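Local coordinates for protein TetR-family transcriptional regulator (Streptomyces coelicolor, PDB 2G7L) that probably acts as a TetR-family transcriptional regulator, binding DNA through an N-terminal helix-turn-helix domain and pairing with a second subunit through its helical C-terminal domain, at residues Leu75-Thr81 against Arg126-Arg130; Val131-Leu135 against Val145-Val149; Tyr100-Phe105 against Ala156-Ala160; Ala28-Arg33 against Val70-Leu74. All coordinates share one frame. Numbering follows the deposited sequence.

Contact 1: Leu75-Thr81 against Arg126-Arg130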
loop_
_atom_site.group_PDB
_atom_site.type_symbol
_atom_site.label_atom_id
_atom_site.label_comp_id
_atom_site.label_asym_id
_atom_site.label_seq_id
_atom_site.Cartn_x
_atom_site.Cartn_y
_atom_site.Cartn_z
ATOM N N LEU A 75 3.095 -5.647 17.610
ATOM C CA LEU A 75 3.722 -4.313 17.676
ATOM C C LEU A 75 4.152 -3.910 19.086
ATOM O O LEU A 75 4.697 -2.822 19.278
ATOM C CB LEU A 75 2.757 -3.239 17.121
ATOM C CG LEU A 75 2.889 -2.814 15.650
ATOM C CD1 LEU A 75 3.638 -3.822 14.822
ATOM C CD2 LEU A 75 1.544 -2.475 15.033
ATOM N N GLY A 76 3.866 -4.761 20.083
ATOM C CA GLY A 76 4.382 -4.549 21.427
ATOM C C GLY A 76 5.882 -4.821 21.465
ATOM O O GLY A 76 6.582 -4.391 22.400
ATOM N N GLU A 77 6.385 -5.529 20.459
ATOM C CA GLU A 77 7.814 -5.837 20.405
ATOM C C GLU A 77 8.652 -4.591 20.017
ATOM O O GLU A 77 9.698 -4.331 20.641
ATOM C CB GLU A 77 8.108 -7.061 19.512
ATOM C CG GLU A 77 8.143 -6.778 17.987
ATOM C CD GLU A 77 8.119 -8.056 17.114
ATOM O OE1 GLU A 77 6.985 -8.582 16.823
ATOM O OE2 GLU A 77 9.236 -8.493 16.683
ATOM N N VAL A 78 8.182 -3.817 19.030
ATOM C CA VAL A 78 8.874 -2.574 18.595
ATOM C C VAL A 78 9.298 -1.571 19.708
ATOM O O VAL A 78 8.552 -1.292 20.670
ATOM C CB VAL A 78 8.235 -1.877 17.280
ATOM C CG1 VAL A 78 6.859 -2.401 16.928
ATOM C CG2 VAL A 78 8.240 -0.333 17.355
ATOM N N ASP A 79 10.531 -1.073 19.535
ATOM C CA ASP A 79 11.237 -0.169 20.465
ATOM C C ASP A 79 10.817 1.298 20.302
ATOM O O ASP A 79 11.228 1.974 19.349
ATOM C CB ASP A 79 12.768 -0.275 20.280
ATOM C CG ASP A 79 13.210 -1.450 19.347
ATOM O OD1 ASP A 79 14.450 -1.677 19.243
ATOM O OD2 ASP A 79 12.361 -2.140 18.714
ATOM N N LEU A 80 9.991 1.772 21.229
ATOM C CA LEU A 80 9.540 3.159 21.274
ATOM C C LEU A 80 10.352 3.976 22.308
ATOM O O LEU A 80 9.903 5.011 22.839
ATOM C CB LEU A 80 8.047 3.194 21.600
ATOM C CG LEU A 80 7.108 2.445 20.644
ATOM C CD1 LEU A 80 5.728 2.856 20.967
ATOM C CD2 LEU A 80 7.411 2.749 19.192
ATOM N N THR A 81 11.558 3.479 22.572
ATOM C CA THR A 81 12.512 4.035 23.528
ATOM C C THR A 81 13.727 4.580 22.774
ATOM O O THR A 81 14.135 5.736 22.994
ATOM C CB THR A 81 13.032 2.919 24.495
ATOM O OG1 THR A 81 13.450 1.759 23.737
ATOM C CG2 THR A 81 11.962 2.521 25.518
ATOM N N ARG A 126 0.400 3.663 20.713
ATOM C CA ARG A 126 1.721 4.008 21.221
ATOM C C ARG A 126 2.774 4.269 20.140
ATOM O O ARG A 126 3.614 5.178 20.279
ATOM C CB ARG A 126 2.263 2.946 22.204
ATOM C CG ARG A 126 1.669 3.110 23.660
ATOM C CD ARG A 126 2.291 2.075 24.627
ATOM N NE ARG A 126 2.810 0.901 23.913
ATOM C CZ ARG A 126 4.097 0.539 23.836
ATOM N NH1 ARG A 126 5.038 1.272 24.453
ATOM N NH2 ARG A 126 4.442 -0.560 23.130
ATOM N N LEU A 127 2.787 3.407 19.116
ATOM C CA LEU A 127 3.539 3.692 17.891
ATOM C C LEU A 127 3.169 5.025 17.326
ATOM O O LEU A 127 4.048 5.814 17.087
ATOM C CB LEU A 127 3.324 2.623 16.826
ATOM C CG LEU A 127 4.077 2.842 15.495
ATOM C CD1 LEU A 127 5.547 2.428 15.634
ATOM C CD2 LEU A 127 3.375 1.911 14.483
ATOM N N VAL A 128 1.898 5.306 17.102
ATOM C CA VAL A 128 1.556 6.596 16.530
ATOM C C VAL A 128 1.955 7.792 17.393
ATOM O O VAL A 128 2.492 8.763 16.859
ATOM C CB VAL A 128 0.141 6.738 15.731
ATOM C CG1 VAL A 128 -0.594 5.415 15.416
ATOM C CG2 VAL A 128 -0.725 8.012 16.039
ATOM N N GLU A 129 1.739 7.688 18.721
ATOM C CA GLU A 129 2.080 8.772 19.665
ATOM C C GLU A 129 3.575 9.113 19.512
ATOM O O GLU A 129 3.947 10.240 19.414
ATOM C CB GLU A 129 1.749 8.299 21.124
ATOM C CG GLU A 129 2.347 9.171 22.199
ATOM C CD GLU A 129 1.591 10.444 22.319
ATOM O OE1 GLU A 129 0.485 10.478 21.726
ATOM O OE2 GLU A 129 2.103 11.421 22.980
ATOM N N ARG A 130 4.410 8.101 19.488
ATOM C CA ARG A 130 5.817 8.238 19.398
ATOM C C ARG A 130 6.305 8.789 18.031
ATOM O O ARG A 130 7.285 9.522 17.957
ATOM C CB ARG A 130 6.407 6.844 19.580
ATOM C CG ARG A 130 7.960 6.783 19.503
ATOM C CD ARG A 130 8.612 7.685 20.629
ATOM N NE ARG A 130 10.064 7.488 20.652
ATOM C CZ ARG A 130 10.937 8.369 21.155
ATOM N NH1 ARG A 130 10.513 9.544 21.665
ATOM N NH2 ARG A 130 12.227 8.075 21.090
#

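Contact 2: Val131-Leu135 against Val145-Val149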
loop_
_atom_site.group_PDB
_atom_site.type_symbol
_atom_site.label_atom_id
_atom_site.label_comp_id
_atom_site.label_asym_id
_atom_site.label_seq_id
_atom_site.Cartn_x
_atom_site.Cartn_y
_atom_site.Cartn_z
ATOM N N VAL A 131 5.670 8.381 16.938
ATOM C CA VAL A 131 6.116 8.809 15.610
ATOM C C VAL A 131 5.781 10.242 15.548
ATOM O O VAL A 131 6.560 11.031 15.054
ATOM C CB VAL A 131 5.377 8.033 14.511
ATOM C CG1 VAL A 131 5.572 8.738 13.143
ATOM C CG2 VAL A 131 5.940 6.703 14.435
ATOM N N LEU A 132 4.621 10.596 16.110
ATOM C CA LEU A 132 4.167 11.961 16.080
ATOM C C LEU A 132 5.101 12.903 16.901
ATOM O O LEU A 132 5.430 14.038 16.469
ATOM C CB LEU A 132 2.777 12.028 16.676
ATOM C CG LEU A 132 1.511 11.807 15.886
ATOM C CD1 LEU A 132 0.287 11.697 16.835
ATOM C CD2 LEU A 132 1.279 12.951 14.975
ATOM N N GLU A 133 5.507 12.405 18.073
ATOM C CA GLU A 133 6.398 13.116 18.995
ATOM C C GLU A 133 7.707 13.488 18.307
ATOM O O GLU A 133 8.163 14.618 18.370
ATOM C CB GLU A 133 6.732 12.144 20.148
ATOM C CG GLU A 133 7.194 12.777 21.447
ATOM C CD GLU A 133 7.810 11.724 22.396
ATOM O OE1 GLU A 133 8.891 12.034 22.957
ATOM O OE2 GLU A 133 7.273 10.578 22.539
ATOM N N LEU A 134 8.335 12.477 17.731
ATOM C CA LEU A 134 9.592 12.625 17.011
ATOM C C LEU A 134 9.429 13.545 15.788
ATOM O O LEU A 134 10.171 14.517 15.595
ATOM C CB LEU A 134 10.081 11.249 16.582
ATOM C CG LEU A 134 10.599 10.353 17.700
ATOM C CD1 LEU A 134 11.074 9.014 17.178
ATOM C CD2 LEU A 134 11.809 10.994 18.443
ATOM N N LEU A 135 8.452 13.246 14.946
ATOM C CA LEU A 135 8.294 14.065 13.756
ATOM C C LEU A 135 8.089 15.525 14.101
ATOM O O LEU A 135 8.520 16.427 13.383
ATOM C CB LEU A 135 7.149 13.533 12.841
ATOM C CG LEU A 135 7.068 14.209 11.452
ATOM C CD1 LEU A 135 8.430 14.164 10.617
ATOM C CD2 LEU A 135 5.874 13.703 10.656
ATOM N N VAL A 145 2.746 17.528 10.457
ATOM C CA VAL A 145 3.156 16.346 11.255
ATOM C C VAL A 145 2.015 15.305 11.395
ATOM O O VAL A 145 2.283 14.150 11.391
ATOM C CB VAL A 145 4.053 16.643 12.525
ATOM C CG1 VAL A 145 4.432 18.136 12.728
ATOM C CG2 VAL A 145 3.742 15.812 13.735
ATOM N N ALA A 146 0.780 15.769 11.435
ATOM C CA ALA A 146 -0.414 14.954 11.580
ATOM C C ALA A 146 -0.676 14.103 10.310
ATOM O O ALA A 146 -0.815 12.897 10.428
ATOM C CB ALA A 146 -1.643 15.903 11.880
ATOM N N TRP A 147 -0.712 14.742 9.114
ATOM C CA TRP A 147 -0.839 14.026 7.844
ATOM C C TRP A 147 0.434 13.269 7.495
ATOM O O TRP A 147 0.393 12.197 6.864
ATOM C CB TRP A 147 -1.283 14.982 6.743
ATOM C CG TRP A 147 -2.705 15.476 6.897
ATOM C CD1 TRP A 147 -3.451 15.453 8.013
ATOM C CD2 TRP A 147 -3.526 16.076 5.874
ATOM N NE1 TRP A 147 -4.717 16.055 7.776
ATOM C CE2 TRP A 147 -4.757 16.437 6.464
ATOM C CE3 TRP A 147 -3.342 16.317 4.507
ATOM C CZ2 TRP A 147 -5.812 17.031 5.726
ATOM C CZ3 TRP A 147 -4.358 16.918 3.799
ATOM C CH2 TRP A 147 -5.571 17.271 4.402
ATOM N N GLY A 148 1.578 13.740 7.984
ATOM C CA GLY A 148 2.820 13.083 7.691
ATOM C C GLY A 148 3.007 11.717 8.305
ATOM O O GLY A 148 3.545 10.798 7.699
ATOM N N VAL A 149 2.650 11.548 9.558
ATOM C CA VAL A 149 2.880 10.236 10.185
ATOM C C VAL A 149 1.969 9.155 9.523
ATOM O O VAL A 149 2.403 8.063 9.417
ATOM C CB VAL A 149 2.618 10.268 11.758
ATOM C CG1 VAL A 149 3.692 11.195 12.481
ATOM C CG2 VAL A 149 1.274 10.825 12.008
#

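Contact 3: Tyr100-Phe105 against Ala156-Ala160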
loop_
_atom_site.group_PDB
_atom_site.type_symbol
_atom_site.label_atom_id
_atom_site.label_comp_id
_atom_site.label_asym_id
_atom_site.label_seq_id
_atom_site.Cartn_x
_atom_site.Cartn_y
_atom_site.Cartn_z
ATOM N N TYR A 100 9.028 -1.017 13.008
ATOM C CA TYR A 100 7.675 -1.273 12.498
ATOM C C TYR A 100 7.725 -2.070 11.213
ATOM O O TYR A 100 7.105 -3.141 11.103
ATOM C CB TYR A 100 6.934 0.024 12.295
ATOM C CG TYR A 100 5.592 -0.083 11.606
ATOM C CD1 TYR A 100 4.467 -0.529 12.305
ATOM C CD2 TYR A 100 5.413 0.341 10.259
ATOM C CE1 TYR A 100 3.209 -0.600 11.708
ATOM C CE2 TYR A 100 4.140 0.298 9.662
ATOM C CZ TYR A 100 3.049 -0.183 10.392
ATOM O OH TYR A 100 1.793 -0.249 9.849
ATOM N N THR A 101 8.519 -1.600 10.247
ATOM C CA THR A 101 8.652 -2.251 8.941
ATOM C C THR A 101 9.148 -3.708 9.034
ATOM O O THR A 101 8.660 -4.573 8.324
ATOM C CB THR A 101 9.584 -1.427 7.983
ATOM O OG1 THR A 101 9.025 -0.126 7.797
ATOM C CG2 THR A 101 9.669 -2.077 6.623
ATOM N N LEU A 102 10.125 -3.950 9.902
ATOM C CA LEU A 102 10.653 -5.296 10.110
ATOM C C LEU A 102 9.596 -6.241 10.695
ATOM O O LEU A 102 9.572 -7.392 10.335
ATOM C CB LEU A 102 11.882 -5.242 11.030
ATOM C CG LEU A 102 13.132 -4.715 10.303
ATOM C CD1 LEU A 102 14.154 -4.226 11.309
ATOM C CD2 LEU A 102 13.737 -5.727 9.320
ATOM N N VAL A 103 8.705 -5.762 11.552
ATOM C CA VAL A 103 7.581 -6.656 11.904
ATOM C C VAL A 103 6.651 -6.940 10.737
ATOM O O VAL A 103 6.272 -8.061 10.530
ATOM C CB VAL A 103 6.877 -6.425 13.318
ATOM C CG1 VAL A 103 7.338 -5.189 14.064
ATOM C CG2 VAL A 103 5.339 -6.648 13.331
ATOM N N LEU A 104 6.376 -5.946 9.913
ATOM C CA LEU A 104 5.569 -6.165 8.702
ATOM C C LEU A 104 6.225 -7.115 7.707
ATOM O O LEU A 104 5.545 -7.931 7.125
ATOM C CB LEU A 104 5.244 -4.832 8.047
ATOM C CG LEU A 104 3.945 -4.048 8.339
ATOM C CD1 LEU A 104 3.256 -4.416 9.593
ATOM C CD2 LEU A 104 4.097 -2.575 8.253
ATOM N N PHE A 105 7.534 -7.013 7.508
ATOM C CA PHE A 105 8.244 -7.894 6.562
ATOM C C PHE A 105 8.174 -9.348 7.029
ATOM O O PHE A 105 8.153 -10.246 6.210
ATOM C CB PHE A 105 9.729 -7.497 6.429
ATOM C CG PHE A 105 10.025 -6.429 5.339
ATOM C CD1 PHE A 105 9.243 -5.277 5.218
ATOM C CD2 PHE A 105 11.103 -6.590 4.469
ATOM C CE1 PHE A 105 9.523 -4.263 4.209
ATOM C CE2 PHE A 105 11.407 -5.588 3.492
ATOM C CZ PHE A 105 10.589 -4.427 3.365
ATOM N N ALA A 156 5.539 2.442 4.740
ATOM C CA ALA A 156 6.209 1.220 5.188
ATOM C C ALA A 156 5.301 0.019 4.971
ATOM O O ALA A 156 5.721 -1.032 4.488
ATOM C CB ALA A 156 6.627 1.326 6.699
ATOM N N THR A 157 4.025 0.210 5.290
ATOM C CA THR A 157 3.022 -0.825 5.144
ATOM C C THR A 157 2.860 -1.231 3.706
ATOM O O THR A 157 2.776 -2.413 3.430
ATOM C CB THR A 157 1.644 -0.334 5.627
ATOM O OG1 THR A 157 1.769 0.248 6.940
ATOM C CG2 THR A 157 0.639 -1.464 5.672
ATOM N N ALA A 158 2.751 -0.253 2.778
ATOM C CA ALA A 158 2.648 -0.590 1.327
ATOM C C ALA A 158 3.872 -1.349 0.870
ATOM O O ALA A 158 3.741 -2.319 0.141
ATOM C CB ALA A 158 2.403 0.656 0.466
ATOM N N THR A 159 5.044 -0.966 1.320
ATOM C CA THR A 159 6.285 -1.662 0.892
ATOM C C THR A 159 6.416 -3.089 1.447
ATOM O O THR A 159 6.958 -3.997 0.790
ATOM C CB THR A 159 7.577 -0.854 1.235
ATOM O OG1 THR A 159 7.551 0.430 0.581
ATOM C CG2 THR A 159 8.851 -1.590 0.738
ATOM N N ALA A 160 5.994 -3.273 2.696
ATOM C CA ALA A 160 5.956 -4.631 3.291
ATOM C C ALA A 160 4.882 -5.522 2.625
ATOM O O ALA A 160 5.084 -6.727 2.460
ATOM C CB ALA A 160 5.740 -4.537 4.818
#

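Contact 4: Ala28-Arg33 against Val70-Leu74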
loop_
_atom_site.group_PDB
_atom_site.type_symbol
_atom_site.label_atom_id
_atom_site.label_comp_id
_atom_site.label_asym_id
_atom_site.label_seq_id
_atom_site.Cartn_x
_atom_site.Cartn_y
_atom_site.Cartn_z
ATOM N N ALA A 28 -6.126 -16.002 18.641
ATOM C CA ALA A 28 -5.695 -15.730 17.253
ATOM C C ALA A 28 -4.184 -15.739 17.152
ATOM O O ALA A 28 -3.655 -16.304 16.220
ATOM C CB ALA A 28 -6.248 -14.399 16.756
ATOM N N VAL A 29 -3.497 -15.112 18.114
ATOM C CA VAL A 29 -2.054 -15.016 18.079
ATOM C C VAL A 29 -1.445 -16.399 18.177
ATOM O O VAL A 29 -0.522 -16.743 17.410
ATOM C CB VAL A 29 -1.492 -14.120 19.218
ATOM C CG1 VAL A 29 0.063 -14.228 19.282
ATOM C CG2 VAL A 29 -1.875 -12.625 19.017
ATOM N N ALA A 30 -1.919 -17.182 19.161
ATOM C CA ALA A 30 -1.450 -18.548 19.372
ATOM C C ALA A 30 -1.746 -19.407 18.161
ATOM O O ALA A 30 -0.888 -20.135 17.732
ATOM C CB ALA A 30 -2.116 -19.175 20.689
ATOM N N LEU A 31 -2.955 -19.313 17.614
ATOM C CA LEU A 31 -3.290 -20.019 16.353
ATOM C C LEU A 31 -2.330 -19.710 15.165
ATOM O O LEU A 31 -1.923 -20.638 14.437
ATOM C CB LEU A 31 -4.719 -19.716 15.956
ATOM C CG LEU A 31 -5.356 -20.624 14.935
ATOM C CD1 LEU A 31 -5.176 -22.098 15.325
ATOM C CD2 LEU A 31 -6.812 -20.221 14.905
HETATM N N MSE A 32 -1.920 -18.438 15.013
HETATM C CA MSE A 32 -0.985 -18.048 13.959
HETATM C C MSE A 32 0.408 -18.686 14.107
HETATM O O MSE A 32 0.948 -19.213 13.155
HETATM C CB MSE A 32 -0.841 -16.530 13.897
HETATM C CG MSE A 32 0.467 -16.080 13.179
HETATM SE SE MSE A 32 0.645 -14.195 13.292
HETATM C CE MSE A 32 2.104 -14.343 14.631
ATOM N N ARG A 33 0.995 -18.564 15.286
ATOM C CA ARG A 33 2.274 -19.178 15.623
ATOM C C ARG A 33 2.322 -20.719 15.451
ATOM O O ARG A 33 3.364 -21.277 15.123
ATOM C CB ARG A 33 2.573 -18.866 17.088
ATOM C CG ARG A 33 2.411 -17.435 17.434
ATOM C CD ARG A 33 3.742 -16.861 17.628
ATOM N NE ARG A 33 3.718 -15.558 18.274
ATOM C CZ ARG A 33 4.292 -14.465 17.771
ATOM N NH1 ARG A 33 4.924 -14.509 16.561
ATOM N NH2 ARG A 33 4.240 -13.323 18.478
ATOM N N VAL A 70 -4.281 -8.829 15.668
ATOM C CA VAL A 70 -3.072 -9.640 15.750
ATOM C C VAL A 70 -1.842 -8.808 15.435
ATOM O O VAL A 70 -0.750 -9.019 16.002
ATOM C CB VAL A 70 -3.136 -10.832 14.776
ATOM C CG1 VAL A 70 -1.823 -11.560 14.726
ATOM C CG2 VAL A 70 -4.326 -11.808 15.196
ATOM N N LEU A 71 -1.968 -7.900 14.456
ATOM C CA LEU A 71 -0.811 -7.020 14.166
ATOM C C LEU A 71 -0.561 -6.160 15.346
ATOM O O LEU A 71 0.608 -5.997 15.751
ATOM C CB LEU A 71 -1.010 -6.159 12.891
ATOM C CG LEU A 71 0.156 -5.228 12.542
ATOM C CD1 LEU A 71 1.423 -6.033 12.379
ATOM C CD2 LEU A 71 -0.209 -4.447 11.258
ATOM N N ASP A 72 -1.617 -5.591 15.919
ATOM C CA ASP A 72 -1.411 -4.780 17.124
ATOM C C ASP A 72 -0.617 -5.493 18.224
ATOM O O ASP A 72 0.399 -4.989 18.714
ATOM C CB ASP A 72 -2.703 -4.204 17.659
ATOM C CG ASP A 72 -2.454 -3.086 18.673
ATOM O OD1 ASP A 72 -1.985 -3.414 19.771
ATOM O OD2 ASP A 72 -2.749 -1.892 18.420
ATOM N N ALA A 73 -1.025 -6.708 18.548
ATOM C CA ALA A 73 -0.308 -7.538 19.495
ATOM C C ALA A 73 1.188 -7.572 19.168
ATOM O O ALA A 73 2.025 -7.337 20.047
ATOM C CB ALA A 73 -0.899 -8.991 19.471
ATOM N N LEU A 74 1.519 -7.847 17.906
ATOM C CA LEU A 74 2.927 -8.059 17.464
ATOM C C LEU A 74 3.783 -6.780 17.524
ATOM O O LEU A 74 5.021 -6.826 17.553
ATOM C CB LEU A 74 2.949 -8.657 16.038
ATOM C CG LEU A 74 2.397 -10.089 15.906
ATOM C CD1 LEU A 74 1.825 -10.337 14.550
ATOM C CD2 LEU A 74 3.496 -11.136 16.169
#

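Contact 1: Leu75-Thr81 against Arg126-Arg130
L75-T81 is an irregular loop passing alongside one turn of helix, R126-R130, held by the bond from R130 N to R126 O (3.1 Å). The backbones come nearest at L80 and R130, whose CA atoms are 6.6 Å apart. No hydrogen bond joins the two segments; side chains lie on side chains and on backbone. L80, a long, branched apolar residue, contributes most: its CD1 lies 3.2 Å from R126 O, and its CD2 reaches L127 CD1 at 4.0 Å. V78 adds CG2 at 4.2 Å from L127 CD1, so this buried leucine receives two apolar neighbours from the loop. R126 extends over L80, presenting one guanidinium face to L80 CD1, while G76 CA sits at the guanidinium edge, 4.3 Å from NH2. R130 lays its aliphatic part on L80, CG to CD2 at 4.1 Å; its NE is 3.3 Å from L80 O, but the angle is too poor for a hydrogen bond. The charged E77 and D79 point away from the helix. E129 instead bonds to backbone nitrogens of A193 and I194 of the second subunit. This is the linker of a TetR-type fold, leading from helix 63-74 into the C-terminal core.

Contact 2: Val131-Leu135 against Val145-Val149
Glycine faces the partner helix at G148, where the space a side chain would take is already filled: an ideal CB would lie only 3.2 Å from L135 CD2. Without one, L135 can settle against the backbone, with its CD2 4.2 Å from G148 C and 3.7 Å from V145 O. L135 CD2 also meets V149 CG1 at 3.8 Å. One turn back, L132 has its CB directed sideways, yet its end swings in, placing CD2 3.7 Å from V149 CG2 and 4.0 Å from V145 CG2. V131 also faces V149. These segments belong to helices 122-136 and 142-161, successive helices of the all-helical TetR-type C-terminal domain; the N-to-C directions of the two short segments are 126° apart, nearer antiparallel than parallel, and their axes approach to 9.6 Å. Branched aliphatic residues suit this apolar interface, whose touching residues are all buried. W147 points away and makes a cation-pi contact with R209 of the second subunit; V131 and L134 also pack on V96 of helix 89-106.

Contact 3: Tyr100-Phe105 against Ala156-Ala160
A156 opens the second segment with its CB directed at helix 89-106. A156 CB lies 3.9 Å from Y100 CD2, at the edge of the ring, and 3.0 Å from T101 OG1, a very close approach by a hydroxyl that is hydrogen-bonded to L97 O. T157 follows with the one hydrogen bond across the segments: Y100 OH donates to T157 OG1 over 3.0 Å. Threonine suits this buried spot because its hydroxyl can accept from the tyrosine while also bonding to L153 O of its own helix, and its CA still leaves room for L104 CD2 at 3.7 Å. A158 points to the other side, where it packs on Q154 of the second subunit. T159 offers CG2 to the edge of the F105 ring, 4.2 Å from CZ, while its OG1 bonds to D155 O. A160, one turn after A156, brings its CB to 3.3 Å from L104 CB and 3.6 Å from F105 CD1. Two alanines four residues apart give this face little bulk, which allows the CA atoms of F105 and A160 within 5.2 Å and the helix axes within 9.1 Å. The segments run in broadly the same direction, 27° apart. Such close pairing of long helices that are not consecutive in the chain builds the interior of the helical C-terminal core of TetR-family regulators.

Contact 4: Ala28-Arg33 against Val70-Leu74
V70 is the main bump, a beta-branched side chain pushed into a hollow on helix 21-35 lined by A28, V29 and M32. The small A28 leaves depth at one side, where its CB meets V70 CG2 at 3.6 Å. The other methyl, V70 CG1, lies 3.9 Å from the selenium SE of M32 (selenomethionine in this crystal) and, more loosely, 4.4 Å from V29 CG2. V29 is a bump in its turn: its CG2 rests on the low surface of A73, 3.8 Å from CB, where a larger residue would leave less room. The two helix segments cross almost at right angles, at 83°, with axes 10.4 Å apart, so the fit is confined to a small patch. Helix 21-35 is the first helix of the probable DNA-binding domain, as in other TetR-family regulators, and helix 63-74 is the one that joins this domain to the C-terminal core. The first also packs inward, through A28 and L31 on L45 of helix 42-48, whereas L71 turns its side chain to L104 and V103 of helix 89-106. Further along, the flexible M32 extends to place CE 3.8 Å from L74 CD2. R33, itself exposed, swings its end in, and its guanidinium NH2 comes within 3.3 Å of L74 CD2, a close approach of charged group to methyl with no hydrogen bond in it.

Along the chain, contact 4 closes before the others open. Helix 63-74 then runs straight into the loop of contact 1, whose centre is about 17 Å away. Contacts 1 and 2 share helix 122-136, with centres about 13 Å apart; contacts 2 and 3 share helix 142-161, and contact 2 is nested inside the loop that contact 3 closes. Contacts 1 and 3 alternate in sequence and touch, as L127 CD2 meets Y100 CD1 at 3.4 Å. Contact 3 also touches contact 4, through L104 CD1 and L71 CD1 at 3.7 Å. The probable DNA-binding domain is thus packed through helix 63-74 onto the core, and contacts 1 to 3 border the second subunit.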